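Local coordinates for protein putative modification methylase (Thermus thermophilus, PDB 2ZIG) that probably methylates cytosine at N4 in DNA, using S-adenosyl-L-methionine as the methyl donor, as an N(4)/N(6)-methyltransferase of a restriction system, at residues G27-V32 against D241-T246; A117-R122 against Y169-R174; S190-P193 against R199-R202. One frame throughout, in Å; residues are numbered along the deposited sequence.

Interaction 1: G27-V32 against D241-T246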
loop_
_atom_site.group_PDB
_atom_site.type_symbol
_atom_site.label_atom_id
_atom_site.label_comp_id
_atom_site.label_asym_id
_atom_site.label_seq_id
_atom_site.Cartn_x
_atom_site.Cartn_y
_atom_site.Cartn_z
ATOM N N GLY B 27 18.863 -22.395 -8.504
ATOM C CA GLY B 27 18.106 -23.378 -7.753
ATOM C C GLY B 27 16.839 -22.825 -7.130
ATOM O O GLY B 27 16.268 -21.837 -7.599
ATOM N N ASP B 28 16.397 -23.477 -6.063
ATOM C CA ASP B 28 15.200 -23.067 -5.356
ATOM C C ASP B 28 15.565 -22.096 -4.244
ATOM O O ASP B 28 16.334 -22.429 -3.345
ATOM C CB ASP B 28 14.494 -24.291 -4.782
ATOM C CG ASP B 28 13.294 -23.924 -3.950
ATOM O OD1 ASP B 28 13.443 -23.768 -2.720
ATOM O OD2 ASP B 28 12.206 -23.779 -4.534
ATOM N N ALA B 29 14.994 -20.894 -4.323
ATOM C CA ALA B 29 15.241 -19.818 -3.364
ATOM C C ALA B 29 15.305 -20.242 -1.896
ATOM O O ALA B 29 16.279 -19.948 -1.200
ATOM C CB ALA B 29 14.189 -18.731 -3.543
ATOM N N ARG B 30 14.269 -20.928 -1.424
ATOM C CA ARG B 30 14.215 -21.364 -0.030
ATOM C C ARG B 30 15.371 -22.295 0.316
ATOM O O ARG B 30 16.118 -22.060 1.274
ATOM C CB ARG B 30 12.897 -22.084 0.238
ATOM C CG ARG B 30 12.434 -22.047 1.688
ATOM C CD ARG B 30 13.434 -22.659 2.656
ATOM N NE ARG B 30 13.854 -24.008 2.274
ATOM C CZ ARG B 30 13.023 -24.985 1.927
ATOM N NH1 ARG B 30 11.713 -24.772 1.905
ATOM N NH2 ARG B 30 13.506 -26.178 1.605
ATOM N N GLU B 31 15.511 -23.354 -0.472
ATOM C CA GLU B 31 16.563 -24.338 -0.258
ATOM C C GLU B 31 17.962 -23.726 -0.250
ATOM O O GLU B 31 18.751 -23.991 0.652
ATOM C CB GLU B 31 16.479 -25.420 -1.333
ATOM C CG GLU B 31 15.113 -26.080 -1.416
ATOM C CD GLU B 31 15.076 -27.230 -2.406
ATOM O OE1 GLU B 31 13.972 -27.770 -2.655
ATOM O OE2 GLU B 31 16.152 -27.591 -2.930
ATOM N N VAL B 32 18.264 -22.908 -1.254
ATOM C CA VAL B 32 19.576 -22.279 -1.347
ATOM C C VAL B 32 19.823 -21.324 -0.187
ATOM O O VAL B 32 20.870 -21.375 0.457
ATOM C CB VAL B 32 19.734 -21.518 -2.679
ATOM C CG1 VAL B 32 21.077 -20.802 -2.724
ATOM C CG2 VAL B 32 19.622 -22.496 -3.843
ATOM N N ASP B 241 19.332 -10.859 -3.758
ATOM C CA ASP B 241 18.073 -10.875 -4.497
ATOM C C ASP B 241 17.754 -12.367 -4.680
ATOM O O ASP B 241 18.415 -13.055 -5.456
ATOM C CB ASP B 241 18.215 -10.207 -5.872
ATOM C CG ASP B 241 16.883 -10.067 -6.594
ATOM O OD1 ASP B 241 15.974 -10.877 -6.326
ATOM O OD2 ASP B 241 16.734 -9.157 -7.440
ATOM N N PRO B 242 16.751 -12.883 -3.951
ATOM C CA PRO B 242 16.309 -14.284 -3.994
ATOM C C PRO B 242 15.650 -14.691 -5.319
ATOM O O PRO B 242 15.522 -15.886 -5.617
ATOM C CB PRO B 242 15.311 -14.370 -2.840
ATOM C CG PRO B 242 15.678 -13.234 -1.949
ATOM C CD PRO B 242 16.011 -12.147 -2.915
ATOM N N PHE B 243 15.216 -13.698 -6.097
ATOM C CA PHE B 243 14.559 -13.938 -7.380
ATOM C C PHE B 243 15.222 -13.046 -8.417
ATOM O O PHE B 243 14.570 -12.201 -9.038
ATOM C CB PHE B 243 13.072 -13.592 -7.279
ATOM C CG PHE B 243 12.374 -14.250 -6.121
ATOM C CD1 PHE B 243 11.930 -13.497 -5.042
ATOM C CD2 PHE B 243 12.162 -15.624 -6.109
ATOM C CE1 PHE B 243 11.279 -14.100 -3.963
ATOM C CE2 PHE B 243 11.510 -16.244 -5.034
ATOM C CZ PHE B 243 11.068 -15.477 -3.959
ATOM N N ALA B 244 16.519 -13.269 -8.612
ATOM C CA ALA B 244 17.358 -12.465 -9.498
ATOM C C ALA B 244 16.996 -12.259 -10.970
ATOM O O ALA B 244 17.348 -11.225 -11.542
ATOM C CB ALA B 244 18.795 -12.958 -9.397
ATOM N N GLY B 245 16.315 -13.214 -11.596
ATOM C CA GLY B 245 15.978 -13.038 -12.997
ATOM C C GLY B 245 17.248 -12.724 -13.771
ATOM O O GLY B 245 18.253 -13.427 -13.611
ATOM N N THR B 246 17.232 -11.675 -14.592
ATOM C CA THR B 246 18.422 -11.328 -15.354
ATOM C C THR B 246 19.476 -10.582 -14.541
ATOM O O THR B 246 20.445 -10.060 -15.101
ATOM C CB THR B 246 18.086 -10.513 -16.606
ATOM O OG1 THR B 246 17.228 -9.425 -16.253
ATOM C CG2 THR B 246 17.409 -11.399 -17.640
#
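Phe243 reaches Ala29 with CE2, on one side of its ring. From CB, itself too far to touch, chi1 of -52° puts CG anti to the carbonyl carbon and swings the ring toward Ala29. Along the ring, CD2 stands 4.5 Å from Ala29 CB, CE2 closes to 3.9 Å of that methyl, and CZ falls back again. The methyl meets the ring obliquely, while its other near neighbour is the carbonyl, Pro242 O, at 3.8 Å. Pro242 CB sits over one ring face, 4.1 Å above the plane; Val79 and Thr46 also pack on Phe243. Asp241 OD1 accepts from Phe243 N in an Asx turn and is bonded to Thr46 OG1 as well. Opposite, Asp28 N-caps the short helix: its OD1 receives Glu31 N almost straight, at 176°. Asp28, Ala29 and Thr246 bind S-adenosyl-L-methionine, and residues 243-246 open the FxGxG motif of this methyltransferase family. With 85 Å² buried and no hydrogen bond across, the contact is a light apolar touch, so the spacing of the two cofactor-binding segments probably depends more on a shared strand residue, Glu264, which pairs with the backbone of Gly27 and accepts from Gly245 N through OE1.

Interaction 2: A117-R122 against Y169-R174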
loop_
_atom_site.group_PDB
_atom_site.type_symbol
_atom_site.label_atom_id
_atom_site.label_comp_id
_atom_site.label_asym_id
_atom_site.label_seq_id
_atom_site.Cartn_x
_atom_site.Cartn_y
_atom_site.Cartn_z
ATOM N N ALA B 117 -0.189 -5.633 -0.085
ATOM C CA ALA B 117 -0.782 -5.626 1.244
ATOM C C ALA B 117 -0.674 -6.996 1.906
ATOM O O ALA B 117 -0.414 -7.090 3.104
ATOM C CB ALA B 117 -2.242 -5.190 1.163
ATOM N N ASP B 118 -0.884 -8.054 1.130
ATOM C CA ASP B 118 -0.784 -9.407 1.658
ATOM C C ASP B 118 0.649 -9.661 2.090
ATOM O O ASP B 118 0.892 -10.307 3.112
ATOM C CB ASP B 118 -1.208 -10.435 0.598
ATOM C CG ASP B 118 -2.716 -10.636 0.556
ATOM O OD1 ASP B 118 -3.277 -11.011 1.606
ATOM O OD2 ASP B 118 -3.338 -10.418 -0.506
ATOM N N ILE B 119 1.597 -9.129 1.321
ATOM C CA ILE B 119 3.011 -9.296 1.627
ATOM C C ILE B 119 3.351 -8.561 2.920
ATOM O O ILE B 119 3.971 -9.135 3.819
ATOM C CB ILE B 119 3.908 -8.756 0.482
ATOM C CG1 ILE B 119 3.631 -9.524 -0.819
ATOM C CG2 ILE B 119 5.384 -8.869 0.864
ATOM C CD1 ILE B 119 3.956 -10.969 -0.756
ATOM N N GLN B 120 2.939 -7.298 3.022
ATOM C CA GLN B 120 3.214 -6.507 4.228
ATOM C C GLN B 120 2.702 -7.192 5.483
ATOM O O GLN B 120 3.418 -7.307 6.473
ATOM C CB GLN B 120 2.572 -5.113 4.147
ATOM C CG GLN B 120 3.390 -4.085 3.406
ATOM C CD GLN B 120 2.790 -2.696 3.492
ATOM O OE1 GLN B 120 3.309 -1.822 4.185
ATOM N NE2 GLN B 120 1.692 -2.487 2.794
ATOM N N VAL B 121 1.454 -7.636 5.438
ATOM C CA VAL B 121 0.838 -8.295 6.579
ATOM C C VAL B 121 1.599 -9.562 6.981
ATOM O O VAL B 121 2.030 -9.705 8.122
ATOM C CB VAL B 121 -0.634 -8.631 6.258
ATOM C CG1 VAL B 121 -1.245 -9.483 7.362
ATOM C CG2 VAL B 121 -1.419 -7.332 6.095
ATOM N N ARG B 122 1.785 -10.469 6.033
ATOM C CA ARG B 122 2.484 -11.712 6.316
ATOM C C ARG B 122 3.907 -11.511 6.837
ATOM O O ARG B 122 4.401 -12.332 7.610
ATOM C CB ARG B 122 2.482 -12.592 5.069
ATOM C CG ARG B 122 1.107 -13.145 4.738
ATOM C CD ARG B 122 1.068 -13.726 3.344
ATOM N NE ARG B 122 -0.162 -14.473 3.084
ATOM C CZ ARG B 122 -0.309 -15.777 3.306
ATOM N NH1 ARG B 122 0.700 -16.489 3.792
ATOM N NH2 ARG B 122 -1.462 -16.372 3.034
ATOM N N TYR B 169 4.528 -0.814 -5.376
ATOM C CA TYR B 169 4.887 -0.516 -4.003
ATOM C C TYR B 169 6.273 -1.022 -3.635
ATOM O O TYR B 169 6.628 -2.155 -3.934
ATOM C CB TYR B 169 3.857 -1.151 -3.063
ATOM C CG TYR B 169 2.420 -0.801 -3.391
ATOM C CD1 TYR B 169 1.776 0.264 -2.764
ATOM C CD2 TYR B 169 1.717 -1.517 -4.354
ATOM C CE1 TYR B 169 0.452 0.609 -3.097
ATOM C CE2 TYR B 169 0.407 -1.184 -4.693
ATOM C CZ TYR B 169 -0.219 -0.120 -4.060
ATOM O OH TYR B 169 -1.515 0.201 -4.404
ATOM N N ILE B 170 7.065 -0.174 -2.993
ATOM C CA ILE B 170 8.386 -0.613 -2.578
ATOM C C ILE B 170 8.285 -0.797 -1.084
ATOM O O ILE B 170 8.406 0.154 -0.326
ATOM C CB ILE B 170 9.481 0.412 -2.927
ATOM C CG1 ILE B 170 9.526 0.607 -4.445
ATOM C CG2 ILE B 170 10.847 -0.095 -2.445
ATOM C CD1 ILE B 170 10.532 1.659 -4.905
ATOM N N LEU B 171 8.016 -2.038 -0.684
ATOM C CA LEU B 171 7.866 -2.407 0.719
ATOM C C LEU B 171 9.199 -2.422 1.446
ATOM O O LEU B 171 10.206 -2.857 0.906
ATOM C CB LEU B 171 7.202 -3.779 0.815
ATOM C CG LEU B 171 5.881 -3.880 0.042
ATOM C CD1 LEU B 171 5.342 -5.305 0.104
ATOM C CD2 LEU B 171 4.884 -2.907 0.635
ATOM N N MET B 172 9.192 -1.940 2.681
ATOM C CA MET B 172 10.395 -1.887 3.497
ATOM C C MET B 172 10.146 -2.683 4.775
ATOM O O MET B 172 9.334 -2.290 5.619
ATOM C CB MET B 172 10.717 -0.433 3.840
ATOM C CG MET B 172 10.793 0.493 2.635
ATOM S SD MET B 172 12.405 0.491 1.856
ATOM C CE MET B 172 12.238 1.866 0.710
ATOM N N GLN B 173 10.845 -3.805 4.905
ATOM C CA GLN B 173 10.698 -4.665 6.066
ATOM C C GLN B 173 12.040 -4.809 6.762
ATOM O O GLN B 173 12.956 -5.441 6.234
ATOM C CB GLN B 173 10.165 -6.022 5.625
ATOM C CG GLN B 173 8.820 -5.922 4.915
ATOM C CD GLN B 173 7.753 -5.329 5.803
ATOM O OE1 GLN B 173 7.135 -4.315 5.467
ATOM N NE2 GLN B 173 7.528 -5.959 6.955
ATOM N N ARG B 174 12.146 -4.222 7.950
ATOM C CA ARG B 174 13.389 -4.249 8.712
ATOM C C ARG B 174 13.452 -5.319 9.785
ATOM O O ARG B 174 12.476 -5.563 10.492
ATOM C CB ARG B 174 13.625 -2.878 9.357
ATOM C CG ARG B 174 14.969 -2.728 10.052
ATOM C CD ARG B 174 15.271 -1.266 10.362
ATOM N NE ARG B 174 14.316 -0.686 11.302
ATOM C CZ ARG B 174 14.248 0.610 11.598
ATOM N NH1 ARG B 174 13.348 1.053 12.465
ATOM N NH2 ARG B 174 15.074 1.471 11.021
HETATM O O HOH W 1 5.124 -5.564 7.816
#
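Gln120 and Gln173 share a donor: Asn130 ND2 hydrogen-bonds to OE1 of both, so one amide nitrogen links the helix to the strand. Here helix 115-125 lies on the sheet of the Rossmann-like methyltransferase fold, over strand 167-174, which runs antiparallel between strands 129-137 and 91-97, as is characteristic of these enzymes. Locally helix and strand point the same way within 3°, with axes 9.7 Å apart.

Leu171 rises from the strand and divides its two methyls between two helix residues. CD2 lies against the aliphatic part of Gln120, 3.4 Å from CG and nearly as close to CD, which is tight packing. CD1 goes to Ile119, meeting CG2 at 3.6 Å, and these two side chains cross at about a right angle. Gln120 continues extended past CG (chi2 -173°), which carries its amide over Leu171 and on to Asn130. Replacing Gln120 with an alanine would probably uncover Leu171 CD2 and leave Asn130 ND2 with one acceptor fewer.

Ile119 is also covered by Leu73 and Leu76 of helix 66-86. The preceding helix residue, Asp118, forms a salt bridge through OD1 with Arg124 of the second subunit, and Gln120 packs on His116 of that subunit, so the same helix serves the dimer interface. At the Gln173 end a water spans the gap, accepting from Gln173 NE2 at 2.6 Å and donating to Gln120 O at 2.8 Å.

Interaction 3: S190-P193 against R199-R202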
loop_
_atom_site.group_PDB
_atom_site.type_symbol
_atom_site.label_atom_id
_atom_site.label_comp_id
_atom_site.label_asym_id
_atom_site.label_seq_id
_atom_site.Cartn_x
_atom_site.Cartn_y
_atom_site.Cartn_z
ATOM N N SER B 190 29.895 5.896 1.476
ATOM C CA SER B 190 28.480 5.652 1.238
ATOM C C SER B 190 27.618 6.870 1.497
ATOM O O SER B 190 26.428 6.865 1.189
ATOM C CB SER B 190 27.998 4.505 2.124
ATOM O OG SER B 190 28.856 3.387 2.004
ATOM N N ARG B 191 28.206 7.904 2.085
ATOM C CA ARG B 191 27.462 9.115 2.374
ATOM C C ARG B 191 26.903 9.640 1.060
ATOM O O ARG B 191 27.599 9.674 0.046
ATOM C CB ARG B 191 28.373 10.163 3.026
ATOM C CG ARG B 191 27.685 11.487 3.333
ATOM C CD ARG B 191 28.604 12.436 4.082
ATOM N NE ARG B 191 29.015 11.888 5.373
ATOM C CZ ARG B 191 30.275 11.628 5.717
ATOM N NH1 ARG B 191 31.266 11.863 4.865
ATOM N NH2 ARG B 191 30.546 11.134 6.918
ATOM N N LEU B 192 25.641 10.045 1.080
ATOM C CA LEU B 192 25.006 10.557 -0.120
ATOM C C LEU B 192 25.106 12.068 -0.211
ATOM O O LEU B 192 24.952 12.770 0.795
ATOM C CB LEU B 192 23.531 10.157 -0.145
ATOM C CG LEU B 192 23.227 8.705 -0.515
ATOM C CD1 LEU B 192 21.816 8.355 -0.130
ATOM C CD2 LEU B 192 23.435 8.512 -1.999
ATOM N N PRO B 193 25.373 12.591 -1.420
ATOM C CA PRO B 193 25.472 14.041 -1.600
ATOM C C PRO B 193 24.082 14.576 -1.260
ATOM O O PRO B 193 23.080 13.873 -1.440
ATOM C CB PRO B 193 25.782 14.190 -3.089
ATOM C CG PRO B 193 26.440 12.893 -3.442
ATOM C CD PRO B 193 25.608 11.890 -2.690
ATOM N N ARG B 199 16.463 13.728 -3.088
ATOM C CA ARG B 199 15.737 13.133 -4.197
ATOM C C ARG B 199 15.340 11.686 -3.878
ATOM O O ARG B 199 14.228 11.268 -4.189
ATOM C CB ARG B 199 16.586 13.143 -5.460
ATOM C CG ARG B 199 15.864 12.613 -6.688
ATOM C CD ARG B 199 16.832 12.509 -7.850
ATOM N NE ARG B 199 17.657 13.708 -7.936
ATOM C CZ ARG B 199 18.928 13.704 -8.319
ATOM N NH1 ARG B 199 19.509 12.555 -8.650
ATOM N NH2 ARG B 199 19.622 14.838 -8.361
ATOM N N PHE B 200 16.243 10.935 -3.248
ATOM C CA PHE B 200 15.982 9.531 -2.922
ATOM C C PHE B 200 15.075 9.300 -1.716
ATOM O O PHE B 200 14.123 8.514 -1.783
ATOM C CB PHE B 200 17.283 8.777 -2.654
ATOM C CG PHE B 200 18.257 8.798 -3.785
ATOM C CD1 PHE B 200 17.876 9.210 -5.057
ATOM C CD2 PHE B 200 19.561 8.355 -3.584
ATOM C CE1 PHE B 200 18.774 9.177 -6.109
ATOM C CE2 PHE B 200 20.466 8.319 -4.631
ATOM C CZ PHE B 200 20.076 8.728 -5.895
ATOM N N PHE B 201 15.389 9.960 -0.606
ATOM C CA PHE B 201 14.604 9.780 0.604
ATOM C C PHE B 201 13.309 10.586 0.651
ATOM O O PHE B 201 13.192 11.572 1.376
ATOM C CB PHE B 201 15.454 10.073 1.843
ATOM C CG PHE B 201 16.500 9.027 2.116
ATOM C CD1 PHE B 201 17.747 9.092 1.506
ATOM C CD2 PHE B 201 16.208 7.931 2.933
ATOM C CE1 PHE B 201 18.695 8.074 1.700
ATOM C CE2 PHE B 201 17.145 6.910 3.132
ATOM C CZ PHE B 201 18.383 6.982 2.516
ATOM N N ARG B 202 12.344 10.152 -0.147
ATOM C CA ARG B 202 11.026 10.766 -0.201
ATOM C C ARG B 202 10.089 9.587 -0.414
ATOM O O ARG B 202 10.539 8.515 -0.816
ATOM C CB ARG B 202 10.932 11.767 -1.348
ATOM C CG ARG B 202 11.264 11.203 -2.707
ATOM C CD ARG B 202 10.990 12.255 -3.767
ATOM N NE ARG B 202 11.855 13.417 -3.624
ATOM C CZ ARG B 202 11.438 14.677 -3.721
ATOM N NH1 ARG B 202 12.304 15.677 -3.585
ATOM N NH2 ARG B 202 10.155 14.941 -3.928
#
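Leu192, Phe200 and Phe201 all take first torsions that set CG anti to the carbonyl carbon, with chi1 of -76° for Leu192, -58° for Phe200 and -71° for Phe201. The leucine fork and the two successive rings are thereby brought together across the short helix 194-200, from the loop before it to its last residue, Phe200, and the turn that follows.

The fork uses both prongs. Leu192 CD1 comes to the edge of the Phe201 ring, in its plane, with CE1 3.6 Å away. The same methyl lies 4.1 Å from Phe200 CD2, so it touches both aromatics. Leu192 CD2 turns to Phe200 alone and approaches CE2 to 4.0 Å, meeting that ring obliquely. Against each phenylalanine the leucine side chain crosses at about a right angle, and no hydrogen bond joins the segments.

Met231 of helix 222-232 packs on both rings, and Phe201 also stacks with Phe197. The second subunit adds to the surroundings: Leu192 makes backbone hydrogen bonds to it, and Phe201 packs on its Ala161.

What places the second ring is the end of the helix. Phe201 leaves helical backbone angles, and Arg202 N returns to Phe200 O at 2.9 Å in a weak bond; Trp205 NE1 donates to this carbonyl as well. The side chain just ahead of the N-cap Pro193 thus packs on the C-terminal end of helix 194-200, where the chain leaves the helix in an inverse gamma turn centred on Phe201.

In the fold
Interaction 2 is the most extensive, a buried helix-on-sheet contact in which apolar packing is joined by a shared amide donor and a water. Interaction 1 is partly buried, carries the smallest area and lies at the cofactor-binding segments beside the parallel strands. Interaction 3 is purely apolar and buried, though it sits some 18 Å from the chain's centre, on the other side of that centre from interaction 1. The three centres are 19 to 29 Å apart and no two contacts touch. Helix 66-86 packs against interactions 1 and 2, on Phe243 and on Ile119, whereas interactions 2 and 3 both border the second subunit, unlike interaction 1.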